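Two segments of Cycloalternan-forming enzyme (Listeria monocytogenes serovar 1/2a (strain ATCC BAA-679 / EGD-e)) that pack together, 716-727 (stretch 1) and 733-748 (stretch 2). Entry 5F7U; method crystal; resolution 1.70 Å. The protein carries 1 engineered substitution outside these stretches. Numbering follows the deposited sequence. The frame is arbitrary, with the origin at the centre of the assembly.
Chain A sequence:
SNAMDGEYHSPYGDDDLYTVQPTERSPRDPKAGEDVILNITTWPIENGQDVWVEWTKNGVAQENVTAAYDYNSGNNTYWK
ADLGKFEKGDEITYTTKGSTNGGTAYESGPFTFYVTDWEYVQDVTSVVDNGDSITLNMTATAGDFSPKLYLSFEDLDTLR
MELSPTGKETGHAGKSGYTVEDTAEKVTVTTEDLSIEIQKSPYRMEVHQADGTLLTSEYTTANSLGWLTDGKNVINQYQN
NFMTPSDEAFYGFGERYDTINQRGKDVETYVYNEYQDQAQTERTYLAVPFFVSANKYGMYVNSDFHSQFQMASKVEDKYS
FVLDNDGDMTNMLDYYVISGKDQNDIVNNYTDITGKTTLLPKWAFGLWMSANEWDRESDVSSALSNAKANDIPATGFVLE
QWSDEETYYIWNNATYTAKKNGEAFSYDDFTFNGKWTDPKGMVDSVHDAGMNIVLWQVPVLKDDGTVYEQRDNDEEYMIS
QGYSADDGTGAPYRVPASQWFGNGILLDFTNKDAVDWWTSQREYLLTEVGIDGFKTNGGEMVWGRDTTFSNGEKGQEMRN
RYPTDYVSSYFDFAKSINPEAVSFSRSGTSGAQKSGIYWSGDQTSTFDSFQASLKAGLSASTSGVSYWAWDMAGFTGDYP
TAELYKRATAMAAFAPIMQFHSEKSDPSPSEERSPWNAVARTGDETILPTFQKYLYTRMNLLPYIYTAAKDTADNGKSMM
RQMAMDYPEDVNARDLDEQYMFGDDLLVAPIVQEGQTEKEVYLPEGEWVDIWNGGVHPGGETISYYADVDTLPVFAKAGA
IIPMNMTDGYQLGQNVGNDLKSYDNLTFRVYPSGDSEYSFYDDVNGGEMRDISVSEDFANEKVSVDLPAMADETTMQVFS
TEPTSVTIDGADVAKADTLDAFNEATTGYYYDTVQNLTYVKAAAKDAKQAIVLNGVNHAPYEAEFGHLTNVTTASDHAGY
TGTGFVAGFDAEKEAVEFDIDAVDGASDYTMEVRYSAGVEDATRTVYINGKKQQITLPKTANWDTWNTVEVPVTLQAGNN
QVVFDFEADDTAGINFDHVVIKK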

# COMPACT_ATOMS: atom_id res chain seq x y z
N GLY A 716 -7.58 -0.20 10.93
CA GLY A 716 -6.25 0.14 10.41
C GLY A 716 -5.44 -1.00 9.82
O GLY A 716 -4.23 -0.85 9.60
N LYS A 717 -6.08 -2.16 9.59
CA LYS A 717 -5.39 -3.30 9.00
C LYS A 717 -5.44 -3.20 7.47
O LYS A 717 -6.51 -3.30 6.88
N SER A 718 -4.29 -2.99 6.85
CA SER A 718 -4.26 -2.87 5.39
C SER A 718 -4.67 -4.17 4.72
O SER A 718 -4.51 -5.25 5.29
N MET A 719 -5.21 -4.06 3.50
CA MET A 719 -5.71 -5.23 2.77
C MET A 719 -4.60 -6.17 2.30
O MET A 719 -4.74 -7.39 2.37
N MET A 720 -3.50 -5.58 1.83
CA MET A 720 -2.38 -6.37 1.32
C MET A 720 -1.19 -6.04 2.18
O MET A 720 -0.85 -4.86 2.28
N ARG A 721 -0.55 -7.04 2.80
CA ARG A 721 0.51 -6.76 3.78
C ARG A 721 1.76 -7.59 3.56
O ARG A 721 1.69 -8.78 3.29
N GLN A 722 2.91 -6.95 3.77
CA GLN A 722 4.21 -7.62 3.71
C GLN A 722 4.22 -8.61 4.89
O GLN A 722 3.59 -8.35 5.95
N MET A 723 4.94 -9.74 4.74
CA MET A 723 4.80 -10.85 5.71
C MET A 723 5.14 -10.48 7.15
O MET A 723 4.50 -10.98 8.08
N ALA A 724 6.12 -9.59 7.32
CA ALA A 724 6.57 -9.19 8.66
C ALA A 724 5.53 -8.33 9.41
O ALA A 724 5.66 -8.11 10.61
N MET A 725 4.50 -7.85 8.71
CA MET A 725 3.40 -7.16 9.40
C MET A 725 2.58 -8.12 10.23
O MET A 725 2.02 -7.72 11.25
N ASP A 726 2.48 -9.38 9.79
CA ASP A 726 1.74 -10.38 10.58
C ASP A 726 2.66 -11.28 11.41
O ASP A 726 2.22 -11.91 12.41
N TYR A 727 3.93 -11.36 11.00
CA TYR A 727 4.90 -12.29 11.62
C TYR A 727 6.24 -11.59 11.90
O TYR A 727 7.26 -11.95 11.31
N ALA A 733 10.61 -13.99 7.34
CA ALA A 733 9.57 -13.09 6.79
C ALA A 733 10.09 -11.69 6.52
O ALA A 733 9.42 -10.90 5.87
N ARG A 734 11.29 -11.39 7.01
CA ARG A 734 11.76 -10.00 7.16
C ARG A 734 11.90 -9.24 5.84
O ARG A 734 11.56 -8.06 5.76
N ASP A 735 12.40 -9.92 4.80
CA ASP A 735 12.75 -9.20 3.58
C ASP A 735 11.89 -9.57 2.37
O ASP A 735 12.11 -9.07 1.26
N LEU A 736 10.90 -10.43 2.59
CA LEU A 736 10.10 -10.99 1.50
C LEU A 736 9.32 -9.91 0.76
O LEU A 736 8.59 -9.13 1.38
N ASP A 737 9.50 -9.87 -0.56
CA ASP A 737 8.83 -8.86 -1.37
C ASP A 737 8.13 -9.44 -2.59
O ASP A 737 7.73 -8.70 -3.49
N GLU A 738 7.99 -10.78 -2.63
CA GLU A 738 7.34 -11.45 -3.74
C GLU A 738 6.20 -12.36 -3.27
O GLU A 738 5.77 -13.28 -3.98
N GLN A 739 5.70 -12.06 -2.08
CA GLN A 739 4.48 -12.68 -1.56
C GLN A 739 3.91 -11.73 -0.52
O GLN A 739 4.61 -10.81 -0.07
N TYR A 740 2.67 -11.97 -0.12
CA TYR A 740 2.03 -11.09 0.86
C TYR A 740 0.77 -11.71 1.41
O TYR A 740 0.27 -12.72 0.87
N MET A 741 0.26 -11.12 2.48
CA MET A 741 -1.05 -11.52 3.00
C MET A 741 -2.11 -10.64 2.37
O MET A 741 -1.88 -9.44 2.15
N PHE A 742 -3.26 -11.23 2.08
CA PHE A 742 -4.36 -10.50 1.45
C PHE A 742 -5.61 -10.76 2.28
O PHE A 742 -6.02 -11.92 2.42
N GLY A 743 -6.18 -9.70 2.86
CA GLY A 743 -7.16 -9.85 3.97
C GLY A 743 -6.47 -10.53 5.15
O GLY A 743 -5.24 -10.53 5.22
N ASP A 744 -7.24 -11.13 6.06
CA ASP A 744 -6.62 -11.76 7.25
C ASP A 744 -6.02 -13.11 6.94
O ASP A 744 -5.13 -13.55 7.66
N ASP A 745 -6.55 -13.79 5.92
CA ASP A 745 -6.41 -15.24 5.80
C ASP A 745 -5.65 -15.80 4.62
O ASP A 745 -5.30 -16.99 4.65
N LEU A 746 -5.42 -15.00 3.58
CA LEU A 746 -4.88 -15.54 2.33
C LEU A 746 -3.45 -15.13 2.17
O LEU A 746 -3.12 -13.96 2.33
N LEU A 747 -2.60 -16.13 1.91
CA LEU A 747 -1.21 -15.86 1.57
C LEU A 747 -1.10 -15.98 0.05
O LEU A 747 -1.39 -17.05 -0.54
N VAL A 748 -0.70 -14.87 -0.59
CA VAL A 748 -0.63 -14.84 -2.06
C VAL A 748 0.83 -14.74 -2.48
O VAL A 748 1.56 -13.89 -1.98

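A short antiparallel pairing of strands is often accompanied by side-chain contacts that extend it, and the two segments here illustrate how apolar packing and buried polar groups share that work. The backbone supplies a narrow ladder: Arg721 N donates to Met741 O at 2.8 Å, Met741 N returns a bond to Arg721 O at 2.9 Å, and Gly743 N reaches Met719 O at 2.8 Å. Beyond this ladder, the three residues with the most covered surface are Met723, Met741 and Arg721, which together account for about a third of the buried area.

Met723 covers the most surface. Its CB points toward the second stretch, and an m, m, m rotamer folds the thioether into a compact hook that meets several partners at once. Near its base, Met723 CB lies 3.8 Å from Ala733 CB, and Met723 CG lies 3.8 Å from Leu736 CD1. At its tip, Met723 CE packs 3.9 Å from Met741 SD and 3.8 Å from Leu747 CD1. The sulfur is not idle: Gln739 NE2 donates a weak hydrogen bond to Met723 SD, at 3.5 Å. Sulfur is a soft acceptor, so the length is typical and the near-linear geometry is what identifies the bond.

Met741, also m, m, m, shares one face of the sheet with Arg721. Met741 CB lies over one face of the Arg721 guanidinium, 3.4 Å from Arg721 NH1, while Met741 CG comes within 3.6 Å of Asp726 OD2. The arginine thus carries an apolar cover over a group whose hydrogen bonds run near its own plane. With chi1 m, chi2 t and chi3 m, Arg721 curls so that Arg721 NH1 and Arg721 NH2 both donate to Gly743 O, at 2.8 and 2.9 Å. Arg721 NH2 also donates to Ser718 O at 2.9 Å, and a two-pronged salt bridge joins Arg721 NE to Asp726 OD1 (2.9 Å) and Arg721 NH1 to Asp726 OD2 (2.8 Å). One buried cation therefore ties the turn at Gly743 to two parts of its own stretch.

Nearby, the extended all-t Lys717 forms a salt bridge from Lys717 NZ to Asp744 OD1 at 2.8 Å. Water 1 links the two charged clusters, accepting from Lys717 NZ (3.0 Å) and donating to Asp726 OD2 (3.0 Å) and Asp744 O (3.1 Å).

On the other face of the sheet, Met720 (t, t, p) shares its side with Phe742 and reaches across Tyr740. Met720 SD sits 3.7 Å from the centroid of the Tyr740 ring, almost on the ring normal, and Met720 CG also lies over that face, 3.3 Å from Tyr740 CD1.

Gln722 shows how one amide can serve both stretches. Its CB points away, but the end of the side chain returns: Gln722 NE2 donates to Ala733 O at 3.0 Å and to Leu736 O at 2.9 Å, while Gln722 OE1 caps the following helix by accepting from Ala724 N at 2.8 Å. Water 2 completes this corner, accepting from Met723 N (2.8 Å) and donating to Leu736 O (2.8 Å) and Gln739 O (2.7 Å).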

# COMPACT_ATOMS: atom_id res chain seq x y z
CB LYS A 717 -6.03 -4.61 9.44
CG LYS A 717 -5.21 -5.83 9.07
CD LYS A 717 -5.49 -6.90 10.09
CE LYS A 717 -4.85 -8.19 9.68
NZ LYS A 717 -5.48 -9.21 10.56
CB SER A 718 -2.87 -2.44 4.92
OG SER A 718 -2.62 -1.12 5.40
CB MET A 719 -6.55 -4.77 1.58
CG MET A 719 -7.89 -4.22 2.03
SD MET A 719 -8.72 -3.34 0.70
CE MET A 719 -9.38 -4.71 -0.23
CB MET A 720 -2.12 -5.96 -0.14
CG MET A 720 -0.93 -6.67 -0.75
SD MET A 720 -0.60 -6.23 -2.47
CE MET A 720 -0.39 -4.47 -2.27
CB ARG A 721 -0.00 -7.00 5.23
CG ARG A 721 -1.21 -6.16 5.62
CD ARG A 721 -1.77 -6.44 7.03
NE ARG A 721 -2.01 -7.87 7.28
CZ ARG A 721 -2.95 -8.60 6.67
NH1 ARG A 721 -3.07 -9.91 6.96
NH2 ARG A 721 -3.78 -8.05 5.79
CB GLN A 722 5.29 -6.54 3.85
CG GLN A 722 6.72 -6.95 3.46
CD GLN A 722 7.41 -7.72 4.57
OE1 GLN A 722 7.14 -7.50 5.74
NE2 GLN A 722 8.29 -8.65 4.21
CB MET A 723 5.61 -12.08 5.28
CG MET A 723 5.20 -12.71 3.94
SD MET A 723 3.50 -13.26 3.81
CE MET A 723 3.44 -14.46 5.15
CB ALA A 724 7.93 -8.49 8.59
CB MET A 725 2.47 -6.43 8.42
CG MET A 725 3.11 -5.28 7.65
SD MET A 725 3.91 -4.02 8.65
CE MET A 725 2.51 -3.29 9.48
CB ASP A 726 0.86 -11.26 9.67
CG ASP A 726 -0.35 -10.53 9.11
OD1 ASP A 726 -0.45 -9.29 9.21
OD2 ASP A 726 -1.22 -11.23 8.55
CB TYR A 727 5.10 -13.54 10.74
CG TYR A 727 3.81 -14.23 10.40
CD1 TYR A 727 3.23 -15.16 11.27
CD2 TYR A 727 3.14 -13.92 9.22
CE1 TYR A 727 2.02 -15.77 10.96
CE2 TYR A 727 1.94 -14.55 8.89
CZ TYR A 727 1.39 -15.46 9.77
OH TYR A 727 0.18 -16.05 9.43
CB ALA A 733 8.39 -13.02 7.75
CB ARG A 734 13.08 -9.95 7.94
CG ARG A 734 12.92 -10.31 9.42
CD ARG A 734 12.27 -9.15 10.16
NE ARG A 734 12.01 -9.42 11.57
CZ ARG A 734 12.86 -9.12 12.56
NH1 ARG A 734 14.04 -8.54 12.31
NH2 ARG A 734 12.51 -9.38 13.82
CB ASP A 735 14.24 -9.42 3.24
CG ASP A 735 15.18 -8.90 4.33
OD1 ASP A 735 15.02 -7.77 4.83
OD2 ASP A 735 16.13 -9.62 4.66
CB LEU A 736 9.14 -12.05 2.03
CG LEU A 736 9.80 -13.25 2.72
CD1 LEU A 736 8.67 -14.14 3.25
CD2 LEU A 736 10.70 -14.05 1.78
CB ASP A 737 9.83 -7.75 -1.76
CG ASP A 737 11.03 -8.26 -2.51
OD1 ASP A 737 11.09 -9.48 -2.86
OD2 ASP A 737 11.97 -7.46 -2.69
CB GLU A 738 8.35 -12.21 -4.62
CG GLU A 738 9.51 -11.35 -5.11
CD GLU A 738 10.44 -12.04 -6.10
OE1 GLU A 738 10.24 -13.22 -6.44
OE2 GLU A 738 11.37 -11.35 -6.60
CB GLN A 739 4.76 -14.04 -0.92
CG GLN A 739 5.63 -13.99 0.34
CD GLN A 739 5.92 -15.38 0.88
OE1 GLN A 739 6.69 -16.12 0.29
NE2 GLN A 739 5.30 -15.72 2.00
CB TYR A 740 1.68 -9.74 0.21
CG TYR A 740 0.89 -9.82 -1.07
CD1 TYR A 740 -0.52 -9.91 -1.07
CD2 TYR A 740 1.54 -9.79 -2.32
CE1 TYR A 740 -1.25 -9.96 -2.27
CE2 TYR A 740 0.82 -9.84 -3.52
CZ TYR A 740 -0.57 -9.93 -3.48
OH TYR A 740 -1.28 -9.96 -4.68
CB MET A 741 -1.12 -11.37 4.52
CG MET A 741 -0.16 -12.27 5.31
SD MET A 741 -0.40 -14.04 5.02
CE MET A 741 -2.07 -14.31 5.62
CB PHE A 742 -4.53 -10.97 -0.00
CG PHE A 742 -5.52 -10.18 -0.80
CD1 PHE A 742 -5.43 -8.79 -0.89
CD2 PHE A 742 -6.53 -10.84 -1.51
CE1 PHE A 742 -6.35 -8.06 -1.64
CE2 PHE A 742 -7.44 -10.12 -2.28
CZ PHE A 742 -7.35 -8.74 -2.35
CB ASP A 744 -7.66 -12.02 8.37
CG ASP A 744 -8.38 -10.75 8.85
OD1 ASP A 744 -7.74 -9.69 8.96
OD2 ASP A 744 -9.60 -10.84 9.15
CB ASP A 745 -7.77 -15.89 5.80
CG ASP A 745 -8.57 -15.54 7.01
OD1 ASP A 745 -8.08 -15.81 8.12
OD2 ASP A 745 -9.67 -14.97 6.83
CB LEU A 746 -5.68 -15.09 1.11
CG LEU A 746 -7.16 -15.53 1.04
CD1 LEU A 746 -7.81 -14.92 -0.21
CD2 LEU A 746 -7.28 -17.06 1.06
CB LEU A 747 -0.27 -16.83 2.30
CG LEU A 747 1.25 -16.56 2.27
CD1 LEU A 747 1.92 -17.44 3.32
CD2 LEU A 747 1.90 -16.80 0.90
CB VAL A 748 -1.40 -13.61 -2.64
CG1 VAL A 748 -1.29 -13.55 -4.15
CG2 VAL A 748 -2.86 -13.63 -2.21
O HOH W 1 -3.92 -11.63 9.71
O HOH W 2 6.02 -10.03 2.14
O HOH W 3 9.67 -10.85 10.27